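Local coordinates for uncharacterized protein (Porphyromonas gingivalis, PDB 1ZBS), which is probably a sugar kinase of the acetate and sugar kinase/Hsp70/actin superfamily, phosphorylating N-acetylglucosamine or a related amino sugar at the expense of ATP, at the interface of chains A and B. Sequence-based numbering; all coordinates share one arbitrary frame. Chains: chain A/B, hypothetical protein PG1100.

Contact 1: the interface of chains A and B. Residues chain A 134-135, 137, 144, 226-227; chain B 156-157, 159-160, 179.
This is a two-fold protein–protein interface between two copies of a putative N-acetylglucosamine kinase of the ASKHA superfamily, and it joins the chains of the deposited dimer, which may or may not be the pair that forms in solution. The lysine just after helix 147-159 of chain B, B:Lys160, reaches across to a carboxylate and an amide of chain A. Its CG lies anti to the carbonyl carbon, the chain bends once at chi2 (-140°), and from there it runs extended to the ammonium group. B:Lys160 NZ meets the carboxylate tip to tip, on the syn lone pair of A:Glu144 OE2, in a salt bridge of 3.0 Å. B:Lys160 NZ also gives a hydrogen bond to the side-chain carbonyl OD1 of A:Asn227, 3.0 Å away. It arrives in the carbonyl plane on a lone pair, at a C=O...N angle of 128°.

A:Asn227 works in both directions. The amide A:Asn227 ND2 donates to A:Glu144 OE2 over 3.1 Å, an almost straight bond (175° at H) that lies in the amide plane but reaches the carboxylate from above its plane. OE2 is therefore gripped by two donors, one from each chain, and the amide rotation is fixed by what sits on either end. The other carboxylate oxygen, OE1, takes a weak hydrogen bond from A:Arg226 NE, with which it also forms a salt bridge. With these donors around it, A:Glu144 would be expected to stay ionised.

The aliphatic part of the lysine is packed as well. A:Leu137 comes at it tip to tip, and its CD2 presses tightly on B:Lys160 CE at 3.4 Å. A:Leu137 CD2 also touches B:Leu159 CB, 3.7 Å away, where the two leucines cross obliquely. From helix 210-229, A:Arg226 CB lies 3.9 Å from B:Lys160 CB. Farther out, the guanidinium CZ of A:Arg226 sits 3.9 Å from B:Ser157 CA, making van der Waals contact with the helix backbone.

Contact 2: the interface of chains A and B. Residues chain A 152, 155-156, 160, 182-183, 186-187; chain B 136-143.
In another patch of the two-fold interface between the chains, A:Tyr187, near the end of helix 179-188, packs its ring on the 136-143 segment of chain B. Its CG stands anti to the carbonyl carbon (chi1 -56°), which lays the ring beyond CB along its own helix, with A:Ile183 CA at its edge and A:Val186 CG1 over one face near the rim. Along the ring, A:Tyr187 CD1 comes first, 4.0 Å from B:Tyr139 CE1. That tyrosine atom of chain B lies at the edge of the A:Tyr187 ring, in its plane, as the two side chains slide past each other in opposite directions rather than stack. A:Tyr187 CE1 comes next, with B:Ile140 CB 3.7 Å away. CZ passes B:Gly138 CA, and at the tip OH accepts two backbone N-H groups of the short helix 138-141. The bond from B:Leu141 N to A:Tyr187 OH is 2.9 Å long and nearly straight (169° at H). The one from B:Ile140 N to A:Tyr187 OH is 3.0 Å and more bent (140° at H). Two amides turned on one phenolic oxygen could polarise the hydroxyl; the nearby B:Leu137 O is modelled too close to interpret.

Beside the tyrosine, the forked end of B:Leu141 is wedged against A:Ile155. Both leucine methyls press on A:Ile155 CD1, with B:Leu141 CD1 tightly packed at 3.3 Å. A:Ile182 crosses the same leucine at about a right angle, while A:Val186 meets it tip to tip. One water oxygen bridges the backbone carbonyls, lying 2.8 Å from both A:Arg152 O and B:Leu141 O. At the far end, the ammonium NZ of A:Lys160 donates to B:Pro136 O over 3.0 Å, arriving above the carbonyl plane rather than on a lone pair.

In the fold, the short helix 138-141 follows strand 130-133 and leads into the Gly-Asp-Glu stretch that begins at B:Gly142, and it lies here against helices 147-159 and 179-188 of the other chain.

Contact 1: the interface of chains A and B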
ATOM      1  N   VAL A 134      15.144 -10.719  -7.531  1.00 32.19           N
ATOM      2  CA  VAL A 134      13.697 -10.580  -7.622  1.00 30.42           C
ATOM      3  C   VAL A 134      13.365  -9.161  -7.172  1.00 29.15           C
ATOM      4  O   VAL A 134      13.598  -8.816  -6.012  1.00 28.61           O
ATOM      5  CB  VAL A 134      12.990 -11.618  -6.715  1.00 30.12           C
ATOM      6  CG1 VAL A 134      11.484 -11.389  -6.707  1.00 26.23           C
ATOM      7  CG2 VAL A 134      13.311 -13.019  -7.198  1.00 27.37           C
ATOM      8  N   SER A 135      12.862  -8.321  -8.080  1.00 27.01           N
ATOM      9  CA  SER A 135      12.522  -6.938  -7.693  1.00 27.95           C
ATOM     10  C   SER A 135      11.594  -7.009  -6.491  1.00 24.11           C
ATOM     11  O   SER A 135      10.596  -7.728  -6.523  1.00 24.49           O
ATOM     12  CB  SER A 135      11.794  -6.196  -8.815  1.00 30.54           C
ATOM     13  OG  SER A 135      12.531  -6.190 -10.024  1.00 34.52           O
ATOM     14  N   LEU A 137       9.571  -4.725  -5.341  1.00 23.37           N
ATOM     15  CA  LEU A 137       8.273  -4.137  -5.636  1.00 23.23           C
ATOM     16  C   LEU A 137       7.746  -3.102  -4.641  1.00 22.63           C
ATOM     17  O   LEU A 137       6.675  -2.543  -4.858  1.00 22.33           O
ATOM     18  CB  LEU A 137       7.237  -5.264  -5.829  1.00 22.41           C
ATOM     19  CG  LEU A 137       6.959  -5.739  -7.259  1.00 22.29           C
ATOM     20  CD1 LEU A 137       8.230  -5.705  -8.079  1.00 22.97           C
ATOM     21  CD2 LEU A 137       6.337  -7.112  -7.239  1.00 18.61           C
ATOM     22  N   GLU A 144       7.940  -8.275   0.970  1.00 20.24           N
ATOM     23  CA  GLU A 144       7.461  -9.201   2.005  1.00 20.61           C
ATOM     24  C   GLU A 144       8.409  -9.311   3.222  1.00 18.59           C
ATOM     25  O   GLU A 144       9.627  -9.240   3.083  1.00 17.65           O
ATOM     26  CB  GLU A 144       7.215 -10.585   1.394  1.00 20.99           C
ATOM     27  CG  GLU A 144       6.033 -10.638   0.426  1.00 22.02           C
ATOM     28  CD  GLU A 144       6.382 -10.148  -0.972  1.00 23.54           C
ATOM     29  OE1 GLU A 144       5.466 -10.075  -1.815  1.00 25.30           O
ATOM     30  OE2 GLU A 144       7.567  -9.849  -1.235  1.00 17.69           O
ATOM     31  N   ARG A 226       7.860 -16.079  -2.408  1.00 28.67           N
ATOM     32  CA  ARG A 226       7.928 -15.199  -3.573  1.00 28.15           C
ATOM     33  C   ARG A 226       9.276 -14.552  -3.856  1.00 27.30           C
ATOM     34  O   ARG A 226       9.410 -13.803  -4.826  1.00 27.18           O
ATOM     35  CB  ARG A 226       6.890 -14.098  -3.423  1.00 29.79           C
ATOM     36  CG  ARG A 226       5.547 -14.618  -2.969  1.00 33.67           C
ATOM     37  CD  ARG A 226       4.848 -13.584  -2.118  1.00 36.52           C
ATOM     38  NE  ARG A 226       4.334 -12.469  -2.898  1.00 39.41           N
ATOM     39  CZ  ARG A 226       3.071 -12.373  -3.311  1.00 40.84           C
ATOM     40  NH1 ARG A 226       2.202 -13.331  -3.018  1.00 40.65           N
ATOM     41  NH2 ARG A 226       2.669 -11.305  -3.989  1.00 39.89           N
ATOM     42  N   ASN A 227      10.278 -14.826  -3.028  1.00 25.95           N
ATOM     43  CA  ASN A 227      11.579 -14.196  -3.241  1.00 27.31           C
ATOM     44  C   ASN A 227      12.782 -15.138  -3.248  1.00 28.50           C
ATOM     45  O   ASN A 227      13.803 -14.827  -3.862  1.00 32.08           O
ATOM     46  CB  ASN A 227      11.799 -13.092  -2.186  1.00 25.19           C
ATOM     47  CG  ASN A 227      10.755 -11.981  -2.268  1.00 24.83           C
ATOM     48  OD1 ASN A 227      10.829 -11.111  -3.133  1.00 24.02           O
ATOM     49  ND2 ASN A 227       9.773 -12.012  -1.370  1.00 24.33           N
TER
ATOM     50  N   GLY B 156       1.035  -8.141  -7.602  1.00 28.97           N
ATOM     51  CA  GLY B 156       2.146  -8.514  -6.740  1.00 29.99           C
ATOM     52  C   GLY B 156       2.530  -9.966  -6.978  1.00 31.09           C
ATOM     53  O   GLY B 156       3.669 -10.274  -7.335  1.00 28.76           O
ATOM     54  N   SER B 157       1.572 -10.866  -6.791  1.00 30.15           N
ATOM     55  CA  SER B 157       1.833 -12.283  -6.992  1.00 31.61           C
ATOM     56  C   SER B 157       2.183 -12.578  -8.447  1.00 30.73           C
ATOM     57  O   SER B 157       3.015 -13.434  -8.743  1.00 30.39           O
ATOM     58  CB  SER B 157       0.610 -13.097  -6.591  1.00 32.36           C
ATOM     59  OG  SER B 157      -0.499 -12.674  -7.351  1.00 38.32           O
ATOM     60  N   LEU B 159       3.736 -10.616 -10.620  1.00 28.72           N
ATOM     61  CA  LEU B 159       5.104 -10.177 -10.835  1.00 28.03           C
ATOM     62  C   LEU B 159       6.127 -11.081 -10.157  1.00 27.52           C
ATOM     63  O   LEU B 159       7.274 -11.161 -10.594  1.00 27.83           O
ATOM     64  CB  LEU B 159       5.256  -8.741 -10.339  1.00 27.70           C
ATOM     65  CG  LEU B 159       5.441  -7.640 -11.385  1.00 29.65           C
ATOM     66  CD1 LEU B 159       4.906  -8.060 -12.750  1.00 26.32           C
ATOM     67  CD2 LEU B 159       4.759  -6.383 -10.879  1.00 25.38           C
ATOM     68  N   LYS B 160       5.711 -11.779  -9.108  1.00 25.95           N
ATOM     69  CA  LYS B 160       6.623 -12.660  -8.400  1.00 25.97           C
ATOM     70  C   LYS B 160       6.444 -14.139  -8.718  1.00 27.49           C
ATOM     71  O   LYS B 160       6.737 -15.014  -7.896  1.00 27.85           O
ATOM     72  CB  LYS B 160       6.524 -12.393  -6.902  1.00 25.98           C
ATOM     73  CG  LYS B 160       6.844 -10.942  -6.595  1.00 25.21           C
ATOM     74  CD  LYS B 160       7.671 -10.776  -5.351  1.00 24.28           C
ATOM     75  CE  LYS B 160       7.939  -9.304  -5.128  1.00 22.43           C
ATOM     76  NZ  LYS B 160       8.718  -9.047  -3.872  1.00 25.67           N
ATOM     77  N   SER B 179       7.332  -3.858 -15.357  1.00 32.74           N
ATOM     78  CA  SER B 179       7.440  -3.803 -13.913  1.00 31.48           C
ATOM     79  C   SER B 179       7.770  -2.380 -13.470  1.00 30.02           C
ATOM     80  O   SER B 179       7.147  -1.850 -12.547  1.00 29.15           O
ATOM     81  CB  SER B 179       8.511  -4.782 -13.431  1.00 30.15           C
ATOM     82  OG  SER B 179       8.252  -5.188 -12.098  1.00 29.01           O
TER

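Contact 2: the interface of chains A and B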
ATOM      1  N   ARG A 152       2.221  -2.220   8.127  1.00 21.19           N
ATOM      2  CA  ARG A 152       0.876  -2.005   7.605  1.00 24.79           C
ATOM      3  C   ARG A 152      -0.039  -3.191   7.897  1.00 25.37           C
ATOM      4  O   ARG A 152      -1.229  -3.009   8.174  1.00 24.91           O
ATOM      5  CB  ARG A 152       0.874  -1.697   6.104  1.00 25.77           C
ATOM      6  CG  ARG A 152       1.220  -2.847   5.193  1.00 28.33           C
ATOM      7  CD  ARG A 152       0.701  -2.559   3.786  1.00 27.53           C
ATOM      8  NE  ARG A 152       1.523  -3.209   2.778  1.00 27.29           N
ATOM      9  CZ  ARG A 152       1.315  -4.428   2.304  1.00 26.17           C
ATOM     10  NH1 ARG A 152       0.294  -5.148   2.738  1.00 26.60           N
ATOM     11  NH2 ARG A 152       2.144  -4.927   1.398  1.00 28.06           N
ATOM     12  N   ILE A 155      -0.936  -2.750  11.879  1.00 24.94           N
ATOM     13  CA  ILE A 155      -1.905  -1.723  12.233  1.00 27.97           C
ATOM     14  C   ILE A 155      -3.262  -1.971  11.558  1.00 27.56           C
ATOM     15  O   ILE A 155      -4.314  -1.634  12.108  1.00 26.47           O
ATOM     16  CB  ILE A 155      -1.364  -0.275  11.943  1.00 30.59           C
ATOM     17  CG1 ILE A 155      -1.499   0.078  10.479  1.00 31.90           C
ATOM     18  CG2 ILE A 155       0.095  -0.155  12.363  1.00 30.47           C
ATOM     19  CD1 ILE A 155      -2.769   0.848  10.208  1.00 36.73           C
ATOM     20  N   GLY A 156      -3.245  -2.598  10.386  1.00 28.97           N
ATOM     21  CA  GLY A 156      -4.492  -2.888   9.696  1.00 29.99           C
ATOM     22  C   GLY A 156      -5.363  -3.800  10.546  1.00 31.09           C
ATOM     23  O   GLY A 156      -6.495  -3.457  10.894  1.00 28.76           O
ATOM     24  N   LYS A 160      -8.769  -3.079  12.960  1.00 25.95           N
ATOM     25  CA  LYS A 160     -10.006  -3.779  12.661  1.00 25.97           C
ATOM     26  C   LYS A 160     -10.359  -4.884  13.648  1.00 27.49           C
ATOM     27  O   LYS A 160     -11.033  -5.861  13.307  1.00 27.85           O
ATOM     28  CB  LYS A 160      -9.959  -4.301  11.230  1.00 25.98           C
ATOM     29  CG  LYS A 160      -9.746  -3.162  10.250  1.00 25.21           C
ATOM     30  CD  LYS A 160     -10.568  -3.302   9.000  1.00 24.28           C
ATOM     31  CE  LYS A 160     -10.291  -2.126   8.091  1.00 22.43           C
ATOM     32  NZ  LYS A 160     -11.036  -2.218   6.791  1.00 25.67           N
ATOM     33  N   ILE A 182      -3.126   8.081  11.472  1.00 23.24           N
ATOM     34  CA  ILE A 182      -2.492   7.005  10.720  1.00 23.70           C
ATOM     35  C   ILE A 182      -2.833   7.143   9.227  1.00 24.05           C
ATOM     36  O   ILE A 182      -1.947   7.059   8.370  1.00 25.58           O
ATOM     37  CB  ILE A 182      -2.915   5.628  11.296  1.00 22.04           C
ATOM     38  CG1 ILE A 182      -2.365   5.507  12.724  1.00 20.30           C
ATOM     39  CG2 ILE A 182      -2.389   4.489  10.431  1.00 19.76           C
ATOM     40  CD1 ILE A 182      -2.762   4.262  13.464  1.00 15.57           C
ATOM     41  N   ILE A 183      -4.101   7.400   8.915  1.00 24.40           N
ATOM     42  CA  ILE A 183      -4.517   7.571   7.523  1.00 25.68           C
ATOM     43  C   ILE A 183      -3.771   8.744   6.892  1.00 26.39           C
ATOM     44  O   ILE A 183      -3.266   8.647   5.770  1.00 24.23           O
ATOM     45  CB  ILE A 183      -6.036   7.837   7.412  1.00 27.02           C
ATOM     46  CG1 ILE A 183      -6.807   6.601   7.860  1.00 27.36           C
ATOM     47  CG2 ILE A 183      -6.415   8.173   5.971  1.00 25.87           C
ATOM     48  CD1 ILE A 183      -6.452   5.361   7.086  1.00 24.64           C
ATOM     49  N   VAL A 186      -0.040   7.773   6.348  1.00 25.77           N
ATOM     50  CA  VAL A 186       0.082   6.746   5.334  1.00 25.29           C
ATOM     51  C   VAL A 186      -0.259   7.225   3.927  1.00 25.99           C
ATOM     52  O   VAL A 186       0.457   6.920   2.972  1.00 25.41           O
ATOM     53  CB  VAL A 186      -0.807   5.533   5.689  1.00 23.83           C
ATOM     54  CG1 VAL A 186      -0.887   4.571   4.518  1.00 24.93           C
ATOM     55  CG2 VAL A 186      -0.234   4.815   6.905  1.00 23.69           C
ATOM     56  N   TYR A 187      -1.325   8.004   3.796  1.00 28.41           N
ATOM     57  CA  TYR A 187      -1.759   8.459   2.476  1.00 29.75           C
ATOM     58  C   TYR A 187      -1.433   9.892   2.054  1.00 31.55           C
ATOM     59  O   TYR A 187      -1.443  10.183   0.864  1.00 31.25           O
ATOM     60  CB  TYR A 187      -3.270   8.232   2.357  1.00 29.04           C
ATOM     61  CG  TYR A 187      -3.691   6.800   2.612  1.00 28.74           C
ATOM     62  CD1 TYR A 187      -3.727   5.865   1.574  1.00 28.21           C
ATOM     63  CD2 TYR A 187      -4.061   6.379   3.894  1.00 27.04           C
ATOM     64  CE1 TYR A 187      -4.124   4.549   1.807  1.00 26.96           C
ATOM     65  CE2 TYR A 187      -4.461   5.067   4.137  1.00 24.93           C
ATOM     66  CZ  TYR A 187      -4.489   4.158   3.085  1.00 25.84           C
ATOM     67  OH  TYR A 187      -4.879   2.855   3.305  1.00 22.70           O
TER
ATOM     68  N   PRO B 136     -12.802   1.925   6.546  1.00 23.41           N
ATOM     69  CA  PRO B 136     -12.165   1.065   5.540  1.00 21.95           C
ATOM     70  C   PRO B 136     -10.633   1.115   5.576  1.00 21.59           C
ATOM     71  O   PRO B 136      -9.963   0.137   5.236  1.00 20.49           O
ATOM     72  CB  PRO B 136     -12.755   1.574   4.230  1.00 22.80           C
ATOM     73  CG  PRO B 136     -13.031   3.007   4.506  1.00 23.48           C
ATOM     74  CD  PRO B 136     -13.590   2.997   5.909  1.00 21.89           C
ATOM     75  N   LEU B 137     -10.080   2.254   5.982  1.00 23.37           N
ATOM     76  CA  LEU B 137      -8.634   2.382   6.090  1.00 23.23           C
ATOM     77  C   LEU B 137      -7.859   2.553   4.783  1.00 22.63           C
ATOM     78  O   LEU B 137      -6.642   2.705   4.816  1.00 22.33           O
ATOM     79  CB  LEU B 137      -8.077   1.184   6.887  1.00 22.41           C
ATOM     80  CG  LEU B 137      -7.859   1.367   8.392  1.00 22.29           C
ATOM     81  CD1 LEU B 137      -8.941   2.249   8.975  1.00 22.97           C
ATOM     82  CD2 LEU B 137      -7.796   0.026   9.076  1.00 18.61           C
ATOM     83  N   GLY B 138      -8.542   2.524   3.641  1.00 22.28           N
ATOM     84  CA  GLY B 138      -7.847   2.718   2.373  1.00 19.96           C
ATOM     85  C   GLY B 138      -7.220   1.485   1.737  1.00 20.18           C
ATOM     86  O   GLY B 138      -7.114   0.431   2.367  1.00 16.05           O
ATOM     87  N   TYR B 139      -6.782   1.639   0.486  1.00 20.58           N
ATOM     88  CA  TYR B 139      -6.199   0.546  -0.285  1.00 21.13           C
ATOM     89  C   TYR B 139      -4.857   0.050   0.235  1.00 21.81           C
ATOM     90  O   TYR B 139      -4.368  -1.001  -0.189  1.00 21.40           O
ATOM     91  CB  TYR B 139      -6.053   0.936  -1.759  1.00 21.92           C
ATOM     92  CG  TYR B 139      -4.831   1.769  -2.064  1.00 22.10           C
ATOM     93  CD1 TYR B 139      -4.745   3.096  -1.663  1.00 24.51           C
ATOM     94  CD2 TYR B 139      -3.744   1.213  -2.721  1.00 24.33           C
ATOM     95  CE1 TYR B 139      -3.595   3.854  -1.910  1.00 25.11           C
ATOM     96  CE2 TYR B 139      -2.593   1.953  -2.974  1.00 27.07           C
ATOM     97  CZ  TYR B 139      -2.523   3.270  -2.564  1.00 27.70           C
ATOM     98  OH  TYR B 139      -1.364   3.989  -2.794  1.00 30.62           O
ATOM     99  N   ILE B 140      -4.247   0.792   1.149  1.00 22.18           N
ATOM    100  CA  ILE B 140      -2.978   0.337   1.693  1.00 22.09           C
ATOM    101  C   ILE B 140      -3.174  -0.378   3.031  1.00 23.08           C
ATOM    102  O   ILE B 140      -2.649  -1.478   3.234  1.00 22.60           O
ATOM    103  CB  ILE B 140      -1.962   1.507   1.856  1.00 21.59           C
ATOM    104  CG1 ILE B 140      -1.585   2.063   0.470  1.00 19.49           C
ATOM    105  CG2 ILE B 140      -0.697   1.015   2.569  1.00 12.50           C
ATOM    106  CD1 ILE B 140      -0.615   3.244   0.515  1.00 19.31           C
ATOM    107  N   LEU B 141      -3.951   0.209   3.932  1.00 23.64           N
ATOM    108  CA  LEU B 141      -4.172  -0.418   5.249  1.00 26.17           C
ATOM    109  C   LEU B 141      -5.403  -1.318   5.357  1.00 25.91           C
ATOM    110  O   LEU B 141      -5.490  -2.141   6.271  1.00 24.79           O
ATOM    111  CB  LEU B 141      -4.274   0.657   6.328  1.00 26.00           C
ATOM    112  CG  LEU B 141      -3.034   1.524   6.503  1.00 27.46           C
ATOM    113  CD1 LEU B 141      -3.326   2.659   7.477  1.00 29.30           C
ATOM    114  CD2 LEU B 141      -1.885   0.655   6.996  1.00 25.50           C
ATOM    115  N   GLY B 142      -6.352  -1.146   4.439  1.00 24.91           N
ATOM    116  CA  GLY B 142      -7.568  -1.939   4.482  1.00 22.66           C
ATOM    117  C   GLY B 142      -8.269  -2.153   3.152  1.00 24.33           C
ATOM    118  O   GLY B 142      -7.722  -2.781   2.244  1.00 20.67           O
ATOM    119  N   ASP B 143      -9.481  -1.610   3.039  1.00 25.07           N
ATOM    120  CA  ASP B 143     -10.305  -1.748   1.843  1.00 23.49           C
ATOM    121  C   ASP B 143     -10.299  -3.190   1.352  1.00 21.67           C
ATOM    122  O   ASP B 143     -10.121  -3.443   0.162  1.00 22.76           O
ATOM    123  CB  ASP B 143      -9.822  -0.816   0.715  1.00 25.22           C
ATOM    124  CG  ASP B 143     -10.213   0.647   0.942  1.00 30.05           C
ATOM    125  OD1 ASP B 143     -10.601   1.013   2.084  1.00 31.27           O
ATOM    126  OD2 ASP B 143     -10.115   1.444  -0.022  1.00 28.53           O
TER
HETATM  127  O   HOH W   1      -3.587  -4.095   7.039  1.00 23.17           O

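The C-alpha centres of contact 1 and contact 2 lie about 21 Å apart within one two-fold symmetric interface. They share sequence elements with the chains exchanged: Leu137, Gly156 and Lys160 take part in both, from opposite copies. Helices 147-159 and 179-188 of one chain face the 134-144 region of the other in both contacts. Because the symmetry repeats each patch, every Lys160 can combine the polar partners of contact 1 with the backbone carbonyl of contact 2. Much of the 134-141 stretch, together with Glu144, lies against the partner, so dimer packing borders a loop that probably belongs to the sugar-kinase active-site region.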